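Local coordinates for protein anti-sigma-I factor RsgI3 (Clostridium thermocellum, PDB 6QE7) that probably holds the sigma factor SigI3 inactive until its extracellular tandem PA14 domains, which bind pectin and polygalacturonic acid, sense plant polysaccharide, at residues S47-G52 against K108-Q113. Residues are numbered along the deposited sequence; the frame is centred on the assembly and turned at random.
Sequences SVRWTG and KMEYYQ. With CA (calcium ion), chain D.
R49 and E110 meet through different first torsions: CG of R49 is anti to its backbone N (chi1 -167°), CG of E110 anti to its carbonyl carbon (chi1 -72°), and the two side chains run side by side off the same face of the sheet. A bend at chi3 of R49 turns the guanidinium side-on, and NE and NH2 both grip one oxygen, E110 OE2. R49 NE is 2.8 Å from E110 OE2, on the anti side and somewhat out of the carboxylate plane; R49 NH2, 3.1 Å from the same oxygen, comes from the same face but from above the plane. OE2 lies in the guanidinium plane, while the two flat groups are turned 54° apart. NH1 of R49 makes a second salt bridge, to E9 OE1 on strand 6-11, so the cation joins three adjacent strands and probably offsets both acidic charges. Beside it, CD of K108 packs 4.1 Å from CD of R49, and K108 CG lies against T51 CG2. Strands 46-51 and 105-113 are antiparallel neighbours in one sheet of the first PA14 domain, a beta-sandwich, with V48–Y111 and W50–M109 as hydrogen-bonded pairs. V48, W50, M109 and Y111 lie on the opposite face from R49 and E110; strand 119-125 of the other sheet meets W50 and Y111 with A120, M109 with L122. The W50 indole lies alongside M109 and Y111: CZ3 is 3.7 Å from Y111 CB, CE3 touches M109 CG, and M109 SD makes an oblique Met-aromatic contact 5.2 Å from the six-membered-ring centroid. V48 CG1 sits over one face of the W50 indole, toward the rim, and V48 CG2 meets the edge of the Y111 ring at CD2. W50 NE1 hydrogen-bonds D25 OD2, and Y111 OH hydrogen-bonds the D69 carbonyl O. At the strand end, Q113 OE1 binds calcium at 2.3 Å, alongside D69, D70, V115 and A117.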
loop_
_atom_site.group_PDB
_atom_site.type_symbol
_atom_site.label_atom_id
_atom_site.label_comp_id
_atom_site.label_asym_id
_atom_site.label_seq_id
_atom_site.Cartn_x
_atom_site.Cartn_y
_atom_site.Cartn_z
ATOM N N SER A 47 -7.930 -3.715 3.787
ATOM C CA SER A 47 -8.137 -4.538 2.581
ATOM C C SER A 47 -7.763 -5.979 2.867
ATOM O O SER A 47 -6.946 -6.224 3.753
ATOM C CB SER A 47 -7.450 -3.986 1.347
ATOM O OG SER A 47 -6.042 -3.789 1.513
ATOM N N VAL A 48 -8.407 -6.853 2.085
ATOM C CA VAL A 48 -8.368 -8.311 2.216
ATOM C C VAL A 48 -8.316 -8.827 0.794
ATOM O O VAL A 48 -9.146 -8.420 -0.026
ATOM C CB VAL A 48 -9.587 -8.890 2.998
ATOM C CG1 VAL A 48 -9.305 -10.315 3.319
ATOM C CG2 VAL A 48 -9.901 -8.140 4.299
ATOM N N ARG A 49 -7.422 -9.778 0.607
ATOM C CA ARG A 49 -7.336 -10.586 -0.598
ATOM C C ARG A 49 -7.501 -12.059 -0.236
ATOM O O ARG A 49 -6.670 -12.579 0.463
ATOM C CB ARG A 49 -5.980 -10.437 -1.278
ATOM C CG ARG A 49 -6.041 -11.034 -2.684
ATOM C CD ARG A 49 -4.708 -10.956 -3.322
ATOM N NE ARG A 49 -4.522 -9.623 -3.805
ATOM C CZ ARG A 49 -3.510 -8.801 -3.510
ATOM N NH1 ARG A 49 -2.610 -9.134 -2.614
ATOM N NH2 ARG A 49 -3.423 -7.633 -4.141
ATOM N N TRP A 50 -8.509 -12.690 -0.814
ATOM C CA TRP A 50 -8.771 -14.135 -0.675
ATOM C C TRP A 50 -8.361 -14.812 -1.973
ATOM O O TRP A 50 -8.775 -14.322 -3.020
ATOM C CB TRP A 50 -10.235 -14.358 -0.402
ATOM C CG TRP A 50 -10.698 -13.891 0.938
ATOM C CD1 TRP A 50 -10.487 -14.539 2.120
ATOM C CD2 TRP A 50 -11.581 -12.802 1.229
ATOM N NE1 TRP A 50 -11.113 -13.891 3.130
ATOM C CE2 TRP A 50 -11.761 -12.789 2.643
ATOM C CE3 TRP A 50 -12.180 -11.777 0.492
ATOM C CZ2 TRP A 50 -12.558 -11.833 3.306
ATOM C CZ3 TRP A 50 -12.942 -10.805 1.153
ATOM C CH2 TRP A 50 -13.099 -10.813 2.547
ATOM N N THR A 51 -7.468 -15.792 -1.911
ATOM C CA THR A 51 -7.082 -16.584 -3.100
ATOM C C THR A 51 -7.084 -18.093 -2.819
ATOM O O THR A 51 -6.848 -18.526 -1.690
ATOM C CB THR A 51 -5.711 -16.191 -3.602
ATOM O OG1 THR A 51 -4.794 -16.572 -2.586
ATOM C CG2 THR A 51 -5.621 -14.725 -3.997
ATOM N N GLY A 52 -7.498 -18.863 -3.818
ATOM C CA GLY A 52 -7.398 -20.320 -3.830
ATOM C C GLY A 52 -8.051 -20.836 -5.079
ATOM O O GLY A 52 -7.893 -20.165 -6.163
ATOM N N LYS A 108 -10.029 -15.345 -6.966
ATOM C CA LYS A 108 -9.402 -14.268 -6.221
ATOM C C LYS A 108 -10.469 -13.217 -6.005
ATOM O O LYS A 108 -11.133 -12.814 -6.954
ATOM C CB LYS A 108 -8.218 -13.685 -6.985
ATOM C CG LYS A 108 -7.714 -12.377 -6.368
ATOM C CD LYS A 108 -6.383 -11.978 -6.946
ATOM C CE LYS A 108 -6.426 -11.815 -8.473
ATOM N NZ LYS A 108 -5.127 -11.301 -8.967
ATOM N N MET A 109 -10.668 -12.863 -4.749
ATOM C CA MET A 109 -11.584 -11.809 -4.386
ATOM C C MET A 109 -10.786 -10.792 -3.588
ATOM O O MET A 109 -10.198 -11.168 -2.580
ATOM C CB MET A 109 -12.758 -12.370 -3.585
ATOM C CG MET A 109 -13.635 -11.288 -3.076
ATOM S SD MET A 109 -15.229 -11.988 -2.472
ATOM C CE MET A 109 -15.974 -10.567 -1.669
ATOM N N GLU A 110 -10.792 -9.547 -4.082
ATOM C CA GLU A 110 -10.158 -8.370 -3.434
ATOM C C GLU A 110 -11.284 -7.533 -2.895
ATOM O O GLU A 110 -12.329 -7.449 -3.540
ATOM C CB GLU A 110 -9.262 -7.614 -4.430
ATOM C CG GLU A 110 -8.011 -8.418 -4.717
ATOM C CD GLU A 110 -7.024 -7.784 -5.695
ATOM O OE1 GLU A 110 -7.344 -6.779 -6.256
ATOM O OE2 GLU A 110 -5.928 -8.280 -5.783
ATOM N N TYR A 111 -11.083 -7.022 -1.688
ATOM C CA TYR A 111 -12.113 -6.319 -0.924
ATOM C C TYR A 111 -11.443 -5.130 -0.267
ATOM O O TYR A 111 -10.286 -5.317 0.184
ATOM C CB TYR A 111 -12.690 -7.309 0.114
ATOM C CG TYR A 111 -13.360 -6.571 1.234
ATOM C CD1 TYR A 111 -14.625 -6.047 1.074
ATOM C CD2 TYR A 111 -12.663 -6.260 2.377
ATOM C CE1 TYR A 111 -15.219 -5.265 2.038
ATOM C CE2 TYR A 111 -13.244 -5.491 3.357
ATOM C CZ TYR A 111 -14.507 -4.985 3.182
ATOM O OH TYR A 111 -15.057 -4.247 4.166
ATOM N N TYR A 112 -12.162 -4.024 -0.036
ATOM C CA TYR A 112 -11.643 -3.028 0.911
ATOM C C TYR A 112 -12.829 -2.346 1.593
ATOM O O TYR A 112 -13.971 -2.372 1.134
ATOM C CB TYR A 112 -10.750 -2.017 0.197
ATOM C CG TYR A 112 -11.508 -0.922 -0.513
ATOM C CD1 TYR A 112 -12.002 -1.085 -1.792
ATOM C CD2 TYR A 112 -11.696 0.320 0.084
ATOM C CE1 TYR A 112 -12.684 -0.060 -2.455
ATOM C CE2 TYR A 112 -12.326 1.371 -0.578
ATOM C CZ TYR A 112 -12.820 1.195 -1.866
ATOM O OH TYR A 112 -13.527 2.200 -2.446
ATOM N N GLN A 113 -12.519 -1.879 2.773
ATOM C CA GLN A 113 -13.283 -0.968 3.644
ATOM C C GLN A 113 -12.641 0.418 3.623
ATOM O O GLN A 113 -11.368 0.561 3.806
ATOM C CB GLN A 113 -13.290 -1.552 5.071
ATOM C CG GLN A 113 -13.410 -0.472 6.155
ATOM C CD GLN A 113 -14.773 0.126 6.320
ATOM O OE1 GLN A 113 -15.522 0.322 5.367
ATOM N NE2 GLN A 113 -15.171 0.304 7.588
HETATM CA CA CA D . -17.490 1.110 4.592
HETATM O O HOH W 1 -18.005 3.490 3.322
HETATM O O HOH W 2 -19.902 2.357 4.204
#